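Local coordinates for protein tryptophan decarboxylase 1 (Oryza sativa subsp. japonica, PDB 6KHN) that catalyses the pyridoxal-phosphate-dependent decarboxylation of tryptophan to tryptamine and of 5-hydroxytryptophan to serotonin, working as a homodimer in serotonin biosynthesis, at residues V125-Q130 against V378-R383; S97-A102 against T468-V473. All coordinates share one frame; numbering follows the deposited sequence.

In the fold
From the N terminus, helices 27-47, 61-65 and 77-88 lead into 97-102, the first half of contact 2. Helix 110-122 follows, and then 125-130 opens contact 1, whose partner 378-383 arrives only after the chain has built the seven-stranded mixed sheet of the cofactor-binding domain. Helix 386-420, the first two strands of the C-terminal antiparallel sheet (425-427 and 435-440) and helix 451-467 come next before 468-473 completes contact 2, so the loop of contact 1 lies wholly within the larger loop of contact 2. The two sites are about 38 Å apart between centres and do not touch. Contact 1 forms part of a cofactor and serotonin site at the dimer interface; contact 2 ties the N-terminal region to the C-terminal domain.

Contact 1 of 2, residues V125-Q130 against V378-R383; sequences VGFTWQ and VGVGRR. With PLP (pyridoxal-5'-phosphate), chain I; SRO (serotonin), chain D.
Val-380 meets Phe-127 through its backbone carbonyl, with Val-380 O 3.1 Å from Phe-127 CB, and through its CG1 branch, set anti to the backbone N (chi1 -174°). Its own N-H points almost straight at PLP O2P (3.3 Å), and the next N-H, that of Gly-381, reaches PLP O3P at 2.6 Å. These two successive amides form part of the phosphate cup of this group II decarboxylase, a site shared between subunits, since Thr-175 and Ser-176 of the second subunit bind the same cofactor. Bound serotonin lies close by: its CA is 3.6 Å from Phe-127 CE2, and Val-125 CG2 approaches the indole at CH2. The CA of Gly-381 sits at the edge of the Phe-127 ring and also takes the CG1 branch of Val-125, 3.6 Å away. At Arg-382 the backbone O accepts the N-H of Gly-126 in a nearly straight bond of 3.2 Å (164° at the hydrogen). The Arg-382 side chain starts with CG between the backbone N and the carbonyl carbon (chi1 59°), bringing CD 3.4 Å from Gly-126 O; the bend at chi3 then turns the guanidinium edge toward that oxygen, and a water bridges it to NH1. NH2 forms a salt bridge with Glu-139, and NE bonds Gln-377.

Contact 2 of 2, residues S97-A102 against T468-V473; sequences SPNFFA and TGKAYV
Phe-101 N donates to Tyr-472 O at 3.0 Å, the donor lying in the carbonyl plane although the angle at the hydrogen is only 138°. Its companion runs from Tyr-472 N to Asn-99 O (3.1 Å), and the two bonds flank Phe-100 to make a single parallel beta bridge between Phe-100 and Tyr-472. Asn-99 O also receives a CA-H contact from Ala-471. Beside the bridge, Phe-100 and Tyr-472 have CG anti to the backbone N, which sends both rings out the same way; the edge of Tyr-472 turns toward the face of Phe-100 in an offset edge-to-face pair, centroids 5.4 Å apart and planes at 71°. Ala-102 CB covers one face of the tyrosine in a CH-pi contact, 4.1 Å from the ring centroid. The Phe-101 ring instead meets Ala-471 CB at its edge, with CE2 4.0 Å away. An ST turn at Ser-97 holds the N-H of Asn-99, whose ND2 reaches Gly-469 O through a water. Phe-101 stacks on Phe-486 of strand 481-487 and touches Ala-501, while Asn-99 touches His-497, so the loop between helices 77-88 and 110-122 runs beside helix 495-513 and pairs with the link from helix 451-467 to strand 475-478.

Contact 1 of 2, residues V125-Q130 against V378-R383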
ATOM      1  N   VAL A 125       7.408   6.309   9.644  1.00 29.74           N
ATOM      2  CA  VAL A 125       6.097   5.667   9.619  1.00 30.20           C
ATOM      3  C   VAL A 125       5.089   6.664  10.181  1.00 34.20           C
ATOM      4  O   VAL A 125       5.060   6.914  11.395  1.00 35.36           O
ATOM      5  CB  VAL A 125       6.081   4.360  10.422  1.00 30.67           C
ATOM      6  CG1 VAL A 125       4.731   3.650  10.241  1.00 27.95           C
ATOM      7  CG2 VAL A 125       7.242   3.466   9.994  1.00 28.25           C
ATOM      8  N   GLY A 126       4.254   7.223   9.316  1.00 29.28           N
ATOM      9  CA  GLY A 126       3.461   8.356   9.745  1.00 29.43           C
ATOM     10  C   GLY A 126       2.037   8.039  10.155  1.00 30.91           C
ATOM     11  O   GLY A 126       1.108   8.696   9.679  1.00 32.79           O
ATOM     12  N   PHE A 127       1.829   7.059  11.038  1.00 30.34           N
ATOM     13  CA  PHE A 127       0.451   6.721  11.384  1.00 33.03           C
ATOM     14  C   PHE A 127      -0.240   7.861  12.123  1.00 31.43           C
ATOM     15  O   PHE A 127      -1.437   8.061  11.941  1.00 33.12           O
ATOM     16  CB  PHE A 127       0.386   5.431  12.209  1.00 34.27           C
ATOM     17  CG  PHE A 127       1.582   5.194  13.097  1.00 27.41           C
ATOM     18  CD1 PHE A 127       1.771   5.941  14.253  1.00 29.13           C
ATOM     19  CD2 PHE A 127       2.474   4.191  12.808  1.00 31.01           C
ATOM     20  CE1 PHE A 127       2.851   5.699  15.096  1.00 28.68           C
ATOM     21  CE2 PHE A 127       3.569   3.955  13.624  1.00 32.43           C
ATOM     22  CZ  PHE A 127       3.757   4.715  14.775  1.00 31.77           C
ATOM     23  N   THR A 128       0.488   8.621  12.946  1.00 31.17           N
ATOM     24  CA  THR A 128      -0.031   9.831  13.570  1.00 29.44           C
ATOM     25  C   THR A 128       0.796  11.028  13.121  1.00 30.92           C
ATOM     26  O   THR A 128       1.932  10.883  12.646  1.00 29.15           O
ATOM     27  CB  THR A 128       0.001   9.763  15.108  1.00 27.64           C
ATOM     28  OG1 THR A 128       1.346   9.479  15.551  1.00 26.24           O
ATOM     29  CG2 THR A 128      -0.951   8.698  15.627  1.00 24.52           C
ATOM     30  N   TRP A 129       0.222  12.220  13.310  1.00 27.85           N
ATOM     31  CA  TRP A 129       0.986  13.443  13.092  1.00 25.21           C
ATOM     32  C   TRP A 129       2.263  13.425  13.925  1.00 27.59           C
ATOM     33  O   TRP A 129       3.342  13.718  13.417  1.00 24.84           O
ATOM     34  CB  TRP A 129       0.138  14.669  13.435  1.00 25.80           C
ATOM     35  CG  TRP A 129       0.887  15.988  13.343  1.00 28.78           C
ATOM     36  CD1 TRP A 129       1.003  16.791  12.242  1.00 30.54           C
ATOM     37  CD2 TRP A 129       1.619  16.643  14.389  1.00 29.12           C
ATOM     38  NE1 TRP A 129       1.759  17.903  12.539  1.00 27.34           N
ATOM     39  CE2 TRP A 129       2.147  17.840  13.846  1.00 28.30           C
ATOM     40  CE3 TRP A 129       1.881  16.336  15.731  1.00 27.49           C
ATOM     41  CZ2 TRP A 129       2.910  18.729  14.596  1.00 25.80           C
ATOM     42  CZ3 TRP A 129       2.640  17.227  16.480  1.00 25.04           C
ATOM     43  CH2 TRP A 129       3.143  18.408  15.907  1.00 27.70           C
ATOM     44  N   GLN A 130       2.150  13.042  15.201  1.00 30.10           N
ATOM     45  CA  GLN A 130       3.283  13.046  16.115  1.00 26.91           C
ATOM     46  C   GLN A 130       4.359  12.055  15.687  1.00 29.96           C
ATOM     47  O   GLN A 130       5.550  12.338  15.821  1.00 28.10           O
ATOM     48  CB  GLN A 130       2.813  12.725  17.536  1.00 28.70           C
ATOM     49  CG  GLN A 130       3.917  12.882  18.607  1.00 32.57           C
ATOM     50  CD  GLN A 130       4.533  14.269  18.555  1.00 35.71           C
ATOM     51  OE1 GLN A 130       5.481  14.507  17.810  1.00 34.82           O
ATOM     52  NE2 GLN A 130       3.970  15.200  19.316  1.00 31.52           N
ATOM     53  N   VAL A 378      -7.009   1.981   5.387  1.00 27.23           N
ATOM     54  CA  VAL A 378      -7.178   0.660   5.985  1.00 29.37           C
ATOM     55  C   VAL A 378      -6.137   0.411   7.077  1.00 30.43           C
ATOM     56  O   VAL A 378      -6.470  -0.021   8.185  1.00 32.45           O
ATOM     57  CB  VAL A 378      -7.109  -0.436   4.910  1.00 31.70           C
ATOM     58  CG1 VAL A 378      -7.043  -1.806   5.578  1.00 29.52           C
ATOM     59  CG2 VAL A 378      -8.322  -0.342   3.988  1.00 29.21           C
ATOM     60  N   GLY A 379      -4.857   0.649   6.771  1.00 31.71           N
ATOM     61  CA  GLY A 379      -3.779   0.217   7.634  1.00 30.84           C
ATOM     62  C   GLY A 379      -3.410   1.240   8.699  1.00 34.02           C
ATOM     63  O   GLY A 379      -3.973   2.330   8.788  1.00 32.79           O
ATOM     64  N   VAL A 380      -2.421   0.862   9.517  1.00 33.16           N
ATOM     65  CA  VAL A 380      -1.873   1.746  10.538  1.00 34.17           C
ATOM     66  C   VAL A 380      -0.660   2.479   9.978  1.00 33.22           C
ATOM     67  O   VAL A 380      -0.679   3.706   9.828  1.00 29.52           O
ATOM     68  CB  VAL A 380      -1.501   0.970  11.810  1.00 39.80           C
ATOM     69  CG1 VAL A 380      -1.078   1.942  12.923  1.00 33.07           C
ATOM     70  CG2 VAL A 380      -2.661   0.073  12.229  1.00 33.93           C
ATOM     71  N   GLY A 381       0.394   1.725   9.655  1.00 30.45           N
ATOM     72  CA  GLY A 381       1.596   2.324   9.118  1.00 29.35           C
ATOM     73  C   GLY A 381       1.409   2.858   7.712  1.00 33.67           C
ATOM     74  O   GLY A 381       0.433   2.550   7.019  1.00 32.69           O
ATOM     75  N   ARG A 382       2.360   3.695   7.291  1.00 30.40           N
ATOM     76  CA  ARG A 382       2.312   4.313   5.968  1.00 33.54           C
ATOM     77  C   ARG A 382       3.631   5.010   5.678  1.00 34.61           C
ATOM     78  O   ARG A 382       4.272   5.578   6.572  1.00 30.82           O
ATOM     79  CB  ARG A 382       1.149   5.318   5.827  1.00 31.76           C
ATOM     80  CG  ARG A 382       1.165   6.484   6.824  1.00 31.60           C
ATOM     81  CD  ARG A 382      -0.260   7.047   7.068  1.00 33.32           C
ATOM     82  NE  ARG A 382      -0.982   7.244   5.814  1.00 34.03           N
ATOM     83  CZ  ARG A 382      -0.783   8.278   5.000  1.00 35.83           C
ATOM     84  NH1 ARG A 382       0.107   9.213   5.323  1.00 35.34           N
ATOM     85  NH2 ARG A 382      -1.467   8.377   3.867  1.00 30.89           N
ATOM     86  N   ARG A 383       4.009   4.970   4.409  1.00 34.82           N
ATOM     87  CA  ARG A 383       5.216   5.612   3.931  1.00 36.81           C
ATOM     88  C   ARG A 383       5.007   7.117   3.795  1.00 36.29           C
ATOM     89  O   ARG A 383       3.878   7.622   3.773  1.00 33.79           O
ATOM     90  CB  ARG A 383       5.614   5.046   2.572  1.00 36.66           C
ATOM     91  CG  ARG A 383       6.350   3.762   2.628  1.00 40.72           C
ATOM     92  CD  ARG A 383       6.491   3.185   1.227  1.00 43.46           C
ATOM     93  NE  ARG A 383       6.619   4.244   0.246  1.00 43.35           N
ATOM     94  CZ  ARG A 383       7.771   4.765  -0.148  1.00 41.12           C
ATOM     95  NH1 ARG A 383       8.920   4.317   0.333  1.00 37.79           N
ATOM     96  NH2 ARG A 383       7.758   5.743  -1.039  1.00 52.25           N
TER
HETATM   97  N1  PLP I 601      -0.088  -6.031  14.307  1.00 44.01           N
HETATM   98  C2  PLP I 601       1.045  -6.063  15.097  1.00 42.29           C
HETATM   99  C2A PLP I 601       1.308  -7.215  16.027  1.00 39.78           C
HETATM  100  C3  PLP I 601       1.953  -5.017  15.030  1.00 45.34           C
HETATM  101  O3  PLP I 601       3.092  -5.022  15.799  1.00 49.91           O
HETATM  102  C4  PLP I 601       1.728  -3.947  14.177  1.00 46.31           C
HETATM  103  C4A PLP I 601       2.901  -3.094  13.783  1.00 46.82           C
HETATM  104  C5  PLP I 601       0.589  -3.922  13.386  1.00 44.72           C
HETATM  105  C6  PLP I 601      -0.327  -4.963  13.453  1.00 42.86           C
HETATM  106  C5A PLP I 601       0.377  -2.732  12.475  1.00 44.61           C
HETATM  107  O4P PLP I 601      -0.123  -3.166  11.243  1.00 46.01           O
HETATM  108  P   PLP I 601      -0.013  -2.290   9.890  1.00 44.60           P
HETATM  109  O1P PLP I 601       1.008  -2.945   8.984  1.00 42.19           O
HETATM  110  O2P PLP I 601      -1.415  -2.264   9.309  1.00 42.39           O
HETATM  111  O3P PLP I 601       0.408  -0.870  10.166  1.00 42.46           O
HETATM  112  OH  SRO D 602       8.442  -0.234  11.974  1.00 40.96           O
HETATM  113  CZ3 SRO D 602       7.060  -0.171  11.808  1.00 37.01           C
HETATM  114  CH2 SRO D 602       6.542  -0.275  10.516  1.00 35.96           C
HETATM  115  CZ2 SRO D 602       5.164  -0.227  10.316  1.00 34.85           C
HETATM  116  CE2 SRO D 602       4.308  -0.075  11.432  1.00 40.65           C
HETATM  117  NE1 SRO D 602       2.933   0.003  11.537  1.00 41.67           N
HETATM  118  CD1 SRO D 602       2.613   0.139  12.854  1.00 42.05           C
HETATM  119  CG  SRO D 602       3.791   0.154  13.584  1.00 45.79           C
HETATM  120  CD2 SRO D 602       4.831   0.023  12.704  1.00 39.90           C
HETATM  121  CE3 SRO D 602       6.225  -0.019  12.903  1.00 40.50           C
HETATM  122  CB  SRO D 602       3.603   0.299  15.096  1.00 43.64           C
HETATM  123  CA  SRO D 602       2.258   1.015  15.267  1.00 46.78           C
HETATM  124  NZ  SRO D 602       1.255   0.206  15.958  1.00 53.22           N
HETATM  125  O   HOH W   1       1.529  10.371   7.468  1.00 36.83           O

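Contact 2 of 2, residues S97-A102 against T468-V473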
ATOM      1  N   SER A  97       9.556   1.478 -21.520  1.00 33.50           N
ATOM      2  CA  SER A  97       9.974   1.543 -22.908  1.00 32.64           C
ATOM      3  C   SER A  97       9.188   2.619 -23.652  1.00 35.46           C
ATOM      4  O   SER A  97       7.992   2.788 -23.419  1.00 37.04           O
ATOM      5  CB  SER A  97       9.760   0.190 -23.586  1.00 34.56           C
ATOM      6  OG  SER A  97       9.981   0.271 -24.988  1.00 38.28           O
ATOM      7  N   PRO A  98       9.823   3.347 -24.569  1.00 38.50           N
ATOM      8  CA  PRO A  98       9.054   4.261 -25.424  1.00 39.52           C
ATOM      9  C   PRO A  98       8.061   3.537 -26.340  1.00 38.95           C
ATOM     10  O   PRO A  98       7.191   4.191 -26.922  1.00 37.71           O
ATOM     11  CB  PRO A  98      10.142   4.994 -26.224  1.00 37.88           C
ATOM     12  CG  PRO A  98      11.324   4.058 -26.197  1.00 38.30           C
ATOM     13  CD  PRO A  98      11.267   3.360 -24.875  1.00 35.91           C
ATOM     14  N   ASN A  99       8.149   2.212 -26.458  1.00 38.31           N
ATOM     15  CA  ASN A  99       7.272   1.428 -27.315  1.00 37.81           C
ATOM     16  C   ASN A  99       6.228   0.651 -26.528  1.00 37.55           C
ATOM     17  O   ASN A  99       5.590  -0.251 -27.080  1.00 32.58           O
ATOM     18  CB  ASN A  99       8.100   0.474 -28.177  1.00 38.10           C
ATOM     19  CG  ASN A  99       8.976   1.208 -29.158  1.00 40.17           C
ATOM     20  OD1 ASN A  99       8.558   2.219 -29.733  1.00 40.29           O
ATOM     21  ND2 ASN A  99      10.212   0.727 -29.339  1.00 38.31           N
ATOM     22  N   PHE A 100       6.065   0.959 -25.247  1.00 35.84           N
ATOM     23  CA  PHE A 100       4.991   0.401 -24.441  1.00 33.51           C
ATOM     24  C   PHE A 100       3.715   1.201 -24.722  1.00 35.30           C
ATOM     25  O   PHE A 100       3.688   2.414 -24.501  1.00 37.51           O
ATOM     26  CB  PHE A 100       5.396   0.465 -22.967  1.00 31.90           C
ATOM     27  CG  PHE A 100       4.447  -0.208 -22.035  1.00 31.99           C
ATOM     28  CD1 PHE A 100       3.334   0.471 -21.546  1.00 31.55           C
ATOM     29  CD2 PHE A 100       4.661  -1.516 -21.633  1.00 31.14           C
ATOM     30  CE1 PHE A 100       2.445  -0.151 -20.680  1.00 31.23           C
ATOM     31  CE2 PHE A 100       3.795  -2.141 -20.763  1.00 32.89           C
ATOM     32  CZ  PHE A 100       2.669  -1.459 -20.293  1.00 36.48           C
ATOM     33  N   PHE A 101       2.665   0.538 -25.236  1.00 32.31           N
ATOM     34  CA  PHE A 101       1.452   1.232 -25.663  1.00 35.10           C
ATOM     35  C   PHE A 101       0.184   0.698 -24.997  1.00 35.15           C
ATOM     36  O   PHE A 101      -0.914   0.988 -25.473  1.00 37.90           O
ATOM     37  CB  PHE A 101       1.281   1.150 -27.192  1.00 37.41           C
ATOM     38  CG  PHE A 101       2.471   1.648 -27.977  1.00 38.63           C
ATOM     39  CD1 PHE A 101       2.845   2.985 -27.933  1.00 35.51           C
ATOM     40  CD2 PHE A 101       3.202   0.777 -28.777  1.00 40.20           C
ATOM     41  CE1 PHE A 101       3.934   3.445 -28.664  1.00 36.88           C
ATOM     42  CE2 PHE A 101       4.300   1.229 -29.507  1.00 37.14           C
ATOM     43  CZ  PHE A 101       4.659   2.567 -29.448  1.00 38.36           C
ATOM     44  N   ALA A 102       0.300  -0.061 -23.918  1.00 35.75           N
ATOM     45  CA  ALA A 102      -0.812  -0.787 -23.327  1.00 36.00           C
ATOM     46  C   ALA A 102      -1.313  -0.116 -22.042  1.00 33.09           C
ATOM     47  O   ALA A 102      -0.631   0.715 -21.433  1.00 35.45           O
ATOM     48  CB  ALA A 102      -0.391  -2.235 -23.044  1.00 33.05           C
ATOM     49  N   THR A 468       7.306  -8.704 -32.491  1.00 43.25           N
ATOM     50  CA  THR A 468       8.462  -7.962 -32.989  1.00 46.49           C
ATOM     51  C   THR A 468       9.307  -7.344 -31.881  1.00 44.79           C
ATOM     52  O   THR A 468      10.451  -6.973 -32.140  1.00 43.21           O
ATOM     53  CB  THR A 468       8.033  -6.838 -33.935  1.00 46.59           C
ATOM     54  OG1 THR A 468       7.446  -5.766 -33.179  1.00 41.41           O
ATOM     55  CG2 THR A 468       7.060  -7.357 -34.971  1.00 40.13           C
ATOM     56  N   GLY A 469       8.770  -7.190 -30.672  1.00 42.21           N
ATOM     57  CA  GLY A 469       9.499  -6.505 -29.629  1.00 40.30           C
ATOM     58  C   GLY A 469       9.644  -5.007 -29.806  1.00 40.86           C
ATOM     59  O   GLY A 469      10.302  -4.370 -28.975  1.00 43.74           O
ATOM     60  N   LYS A 470       9.068  -4.420 -30.856  1.00 39.04           N
ATOM     61  CA  LYS A 470       9.071  -2.975 -31.045  1.00 36.95           C
ATOM     62  C   LYS A 470       7.718  -2.363 -30.709  1.00 43.52           C
ATOM     63  O   LYS A 470       7.463  -1.193 -31.027  1.00 41.82           O
ATOM     64  CB  LYS A 470       9.492  -2.628 -32.479  1.00 38.72           C
ATOM     65  CG  LYS A 470      11.022  -2.715 -32.709  1.00 44.83           C
ATOM     66  CD  LYS A 470      11.777  -1.797 -31.712  1.00 45.56           C
ATOM     67  CE  LYS A 470      13.315  -1.862 -31.830  1.00 58.02           C
ATOM     68  NZ  LYS A 470      14.002  -2.671 -30.754  1.00 52.12           N
ATOM     69  N   ALA A 471       6.851  -3.130 -30.060  1.00 39.35           N
ATOM     70  CA  ALA A 471       5.564  -2.640 -29.608  1.00 35.77           C
ATOM     71  C   ALA A 471       5.060  -3.565 -28.515  1.00 39.78           C
ATOM     72  O   ALA A 471       5.470  -4.730 -28.428  1.00 39.78           O
ATOM     73  CB  ALA A 471       4.552  -2.575 -30.753  1.00 38.97           C
ATOM     74  N   TYR A 472       4.206  -3.014 -27.655  1.00 34.86           N
ATOM     75  CA  TYR A 472       3.317  -3.799 -26.811  1.00 36.45           C
ATOM     76  C   TYR A 472       1.933  -3.188 -26.915  1.00 40.19           C
ATOM     77  O   TYR A 472       1.731  -2.036 -26.514  1.00 40.23           O
ATOM     78  CB  TYR A 472       3.773  -3.826 -25.361  1.00 34.01           C
ATOM     79  CG  TYR A 472       2.910  -4.674 -24.449  1.00 38.36           C
ATOM     80  CD1 TYR A 472       2.148  -5.741 -24.938  1.00 41.79           C
ATOM     81  CD2 TYR A 472       2.868  -4.415 -23.089  1.00 37.90           C
ATOM     82  CE1 TYR A 472       1.359  -6.519 -24.079  1.00 37.29           C
ATOM     83  CE2 TYR A 472       2.107  -5.182 -22.231  1.00 41.58           C
ATOM     84  CZ  TYR A 472       1.352  -6.226 -22.721  1.00 43.59           C
ATOM     85  OH  TYR A 472       0.618  -6.959 -21.817  1.00 40.43           O
ATOM     86  N   VAL A 473       0.994  -3.959 -27.462  1.00 40.07           N
ATOM     87  CA  VAL A 473      -0.387  -3.543 -27.657  1.00 37.18           C
ATOM     88  C   VAL A 473      -1.276  -4.601 -27.030  1.00 41.82           C
ATOM     89  O   VAL A 473      -0.992  -5.801 -27.126  1.00 40.43           O
ATOM     90  CB  VAL A 473      -0.733  -3.357 -29.151  1.00 37.16           C
ATOM     91  CG1 VAL A 473      -2.222  -3.099 -29.319  1.00 43.20           C
ATOM     92  CG2 VAL A 473       0.035  -2.190 -29.723  1.00 38.35           C
TER
HETATM   93  O   HOH W   2      11.272  -1.707 -28.309  1.00 38.74           O